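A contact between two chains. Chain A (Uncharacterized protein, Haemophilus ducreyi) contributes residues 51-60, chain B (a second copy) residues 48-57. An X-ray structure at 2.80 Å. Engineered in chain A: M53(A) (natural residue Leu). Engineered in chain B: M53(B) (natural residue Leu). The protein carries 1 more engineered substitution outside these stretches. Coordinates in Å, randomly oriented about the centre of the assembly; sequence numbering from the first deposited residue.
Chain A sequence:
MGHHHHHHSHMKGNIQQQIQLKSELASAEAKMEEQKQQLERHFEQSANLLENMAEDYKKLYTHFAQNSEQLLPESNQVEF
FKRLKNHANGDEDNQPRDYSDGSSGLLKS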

# COMPACT_ATOMS: atom_id res chain seq x y z
N GLU A 51 5.13 -6.62 4.16
CA GLU A 51 5.19 -7.65 3.13
C GLU A 51 3.80 -8.04 2.68
O GLU A 51 3.55 -8.19 1.47
CB GLU A 51 5.97 -8.86 3.64
CG GLU A 51 6.58 -9.67 2.51
CD GLU A 51 7.23 -10.95 2.98
OE1 GLU A 51 7.97 -11.56 2.16
OE2 GLU A 51 7.01 -11.35 4.14
N ASN A 52 2.87 -8.22 3.62
CA ASN A 52 1.45 -8.16 3.32
C ASN A 52 1.12 -7.13 2.24
O ASN A 52 0.48 -7.45 1.23
CB ASN A 52 0.68 -7.83 4.60
CG ASN A 52 0.44 -9.04 5.43
OD1 ASN A 52 1.06 -10.08 5.19
ND2 ASN A 52 -0.45 -8.94 6.41
N MSE A 53 1.53 -5.88 2.44
CA MSE A 53 1.28 -4.81 1.48
C MSE A 53 1.87 -5.11 0.11
O MSE A 53 1.29 -4.74 -0.91
CB MSE A 53 1.86 -3.49 1.98
CG MSE A 53 0.93 -2.71 2.88
SE MSE A 53 0.40 -1.03 2.06
CE MSE A 53 -0.64 -1.74 0.56
N ALA A 54 3.04 -5.75 0.11
CA ALA A 54 3.75 -6.09 -1.12
C ALA A 54 3.10 -7.26 -1.85
O ALA A 54 2.88 -7.20 -3.07
CB ALA A 54 5.21 -6.41 -0.81
N GLU A 55 2.81 -8.34 -1.13
CA GLU A 55 2.16 -9.47 -1.77
C GLU A 55 0.73 -9.16 -2.21
O GLU A 55 0.14 -9.96 -2.94
CB GLU A 55 2.14 -10.66 -0.82
CG GLU A 55 0.97 -10.62 0.14
CD GLU A 55 0.71 -11.95 0.79
OE1 GLU A 55 -0.02 -11.99 1.81
OE2 GLU A 55 1.25 -12.97 0.28
N ASP A 56 0.15 -8.04 -1.78
CA ASP A 56 -1.15 -7.65 -2.28
C ASP A 56 -1.04 -6.73 -3.48
O ASP A 56 -1.91 -6.76 -4.36
CB ASP A 56 -1.99 -6.98 -1.19
CG ASP A 56 -2.72 -7.98 -0.34
OD1 ASP A 56 -2.42 -9.19 -0.49
OD2 ASP A 56 -3.58 -7.60 0.47
N TYR A 57 0.01 -5.92 -3.51
CA TYR A 57 0.40 -5.25 -4.74
C TYR A 57 0.64 -6.25 -5.86
O TYR A 57 0.05 -6.15 -6.94
CB TYR A 57 1.65 -4.41 -4.49
CG TYR A 57 2.12 -3.72 -5.73
CD1 TYR A 57 1.48 -2.58 -6.19
CD2 TYR A 57 3.20 -4.21 -6.45
CE1 TYR A 57 1.91 -1.93 -7.34
CE2 TYR A 57 3.64 -3.57 -7.60
CZ TYR A 57 2.99 -2.43 -8.05
OH TYR A 57 3.41 -1.79 -9.20
N LYS A 58 1.50 -7.25 -5.61
CA LYS A 58 1.79 -8.25 -6.63
C LYS A 58 0.56 -9.04 -7.05
O LYS A 58 0.56 -9.69 -8.10
CB LYS A 58 2.89 -9.19 -6.14
CG LYS A 58 4.20 -9.02 -6.91
CD LYS A 58 5.27 -10.03 -6.47
CE LYS A 58 6.15 -10.49 -7.66
NZ LYS A 58 7.41 -11.19 -7.25
N LYS A 59 -0.50 -9.00 -6.24
CA LYS A 59 -1.79 -9.46 -6.73
C LYS A 59 -2.39 -8.44 -7.70
O LYS A 59 -2.63 -8.74 -8.87
CB LYS A 59 -2.73 -9.71 -5.56
CG LYS A 59 -2.63 -11.12 -4.96
CD LYS A 59 -3.84 -11.41 -4.07
CE LYS A 59 -3.96 -12.89 -3.71
NZ LYS A 59 -3.06 -13.28 -2.57
N LEU A 60 -2.59 -7.21 -7.23
CA LEU A 60 -3.18 -6.15 -8.04
C LEU A 60 -2.36 -5.84 -9.29
O LEU A 60 -2.92 -5.39 -10.29
CB LEU A 60 -3.34 -4.89 -7.20
CG LEU A 60 -4.25 -3.82 -7.80
CD1 LEU A 60 -5.68 -4.31 -7.76
CD2 LEU A 60 -4.11 -2.53 -7.03
N ASN B 48 -11.97 -5.80 -5.56
CA ASN B 48 -11.72 -6.59 -4.37
C ASN B 48 -10.23 -6.83 -4.11
O ASN B 48 -9.87 -7.34 -3.04
CB ASN B 48 -12.50 -7.93 -4.46
CG ASN B 48 -11.59 -9.14 -4.57
OD1 ASN B 48 -11.01 -9.41 -5.63
ND2 ASN B 48 -11.47 -9.90 -3.48
N LEU B 49 -9.36 -6.42 -5.03
CA LEU B 49 -7.93 -6.58 -4.81
C LEU B 49 -7.28 -5.34 -4.20
O LEU B 49 -6.26 -5.46 -3.49
CB LEU B 49 -7.22 -6.95 -6.13
CG LEU B 49 -6.48 -8.30 -6.06
CD1 LEU B 49 -7.36 -9.37 -5.46
CD2 LEU B 49 -5.92 -8.72 -7.40
N LEU B 50 -7.85 -4.15 -4.43
CA LEU B 50 -7.42 -2.99 -3.68
C LEU B 50 -8.18 -2.81 -2.37
O LEU B 50 -7.75 -2.00 -1.54
CB LEU B 50 -7.50 -1.73 -4.54
CG LEU B 50 -8.68 -1.41 -5.45
CD1 LEU B 50 -10.02 -1.40 -4.71
CD2 LEU B 50 -8.42 -0.06 -6.10
N GLU B 51 -9.29 -3.52 -2.16
CA GLU B 51 -9.84 -3.68 -0.82
C GLU B 51 -9.15 -4.80 -0.06
O GLU B 51 -9.56 -5.15 1.06
CB GLU B 51 -11.34 -3.93 -0.88
CG GLU B 51 -11.67 -5.40 -1.06
CD GLU B 51 -12.95 -5.80 -0.36
OE1 GLU B 51 -13.12 -7.02 -0.10
OE2 GLU B 51 -13.78 -4.91 -0.07
N ASN B 52 -8.14 -5.41 -0.66
CA ASN B 52 -7.15 -6.15 0.10
C ASN B 52 -6.02 -5.22 0.55
O ASN B 52 -5.57 -5.27 1.69
CB ASN B 52 -6.61 -7.30 -0.73
CG ASN B 52 -7.42 -8.55 -0.57
OD1 ASN B 52 -7.07 -9.60 -1.11
ND2 ASN B 52 -8.52 -8.45 0.18
N MSE B 53 -5.59 -4.35 -0.35
CA MSE B 53 -4.58 -3.36 -0.03
C MSE B 53 -5.08 -2.30 0.94
O MSE B 53 -4.32 -1.83 1.79
CB MSE B 53 -4.11 -2.71 -1.30
CG MSE B 53 -3.16 -3.57 -2.08
SE MSE B 53 -2.13 -2.32 -3.11
CE MSE B 53 -3.58 -1.08 -3.50
N ALA B 54 -6.34 -1.90 0.81
CA ALA B 54 -6.95 -1.04 1.82
C ALA B 54 -6.98 -1.75 3.17
O ALA B 54 -6.77 -1.13 4.22
CB ALA B 54 -8.36 -0.62 1.40
N GLU B 55 -7.23 -3.06 3.17
CA GLU B 55 -7.16 -3.82 4.41
C GLU B 55 -5.76 -3.73 5.01
O GLU B 55 -5.60 -3.46 6.20
CB GLU B 55 -7.55 -5.27 4.15
CG GLU B 55 -8.00 -6.03 5.38
CD GLU B 55 -9.16 -5.35 6.08
OE1 GLU B 55 -9.20 -5.37 7.33
OE2 GLU B 55 -10.04 -4.79 5.38
N ASP B 56 -4.74 -3.94 4.18
CA ASP B 56 -3.35 -3.91 4.65
C ASP B 56 -2.97 -2.54 5.19
O ASP B 56 -2.33 -2.43 6.25
CB ASP B 56 -2.41 -4.30 3.51
CG ASP B 56 -2.49 -5.77 3.18
OD1 ASP B 56 -3.16 -6.52 3.94
OD2 ASP B 56 -1.86 -6.16 2.17
N TYR B 57 -3.34 -1.48 4.46
CA TYR B 57 -3.02 -0.13 4.90
C TYR B 57 -3.54 0.14 6.30
O TYR B 57 -2.78 0.52 7.19
CB TYR B 57 -3.59 0.89 3.93
CG TYR B 57 -3.42 2.33 4.39
CD1 TYR B 57 -2.29 3.06 4.02
CD2 TYR B 57 -4.38 2.95 5.17
CE1 TYR B 57 -2.12 4.37 4.43
CE2 TYR B 57 -4.23 4.26 5.59
CZ TYR B 57 -3.09 4.97 5.23
OH TYR B 57 -2.94 6.28 5.65

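Two helices pack nearly antiparallel here, their N-to-C directions 168° apart and their axes 9.1 Å apart at closest approach. The register follows from the nearest CA pairs: M53(A) CA lies 5.7 Å from D56(B) CA, and D56(A) CA lies 5.9 Å from M53(B) CA.

The clearest bump is M53(B), an engineered selenomethionine whose side chain sits as a knob among M53(A), D56(A), Y57(A) and L60(A). Four distances define the hollow: M53(B) CG to D56(A) CB, 3.7 Å; M53(B) SE to Y57(A) CA, 4.2 Å; M53(B) SE to M53(A) CE, 4.0 Å; and M53(B) CE to L60(A) CD2, 3.9 Å. M53(A), also engineered, leaves its backbone sideways, but its end turns inward, bringing CE within 3.9 Å of M53(B) O.

Farther along, L60(A) points toward chain B and packs its CD1 3.5 Å from L49(B) CB. L49(B) in turn lays CD2 3.8 Å from K59(A) CB, while the end of that lysine leads away.

The polar atoms supply no hydrogen bond between the stretches. D56(A) OD2 and D56(B) OD2 are only 2.8 Å apart, a close approach of like charges, and D56(B) OD2 is equally near N52(A) O, another acceptor. Complementary shape, burying 604 Å² in total, is therefore the better-supported description of this contact.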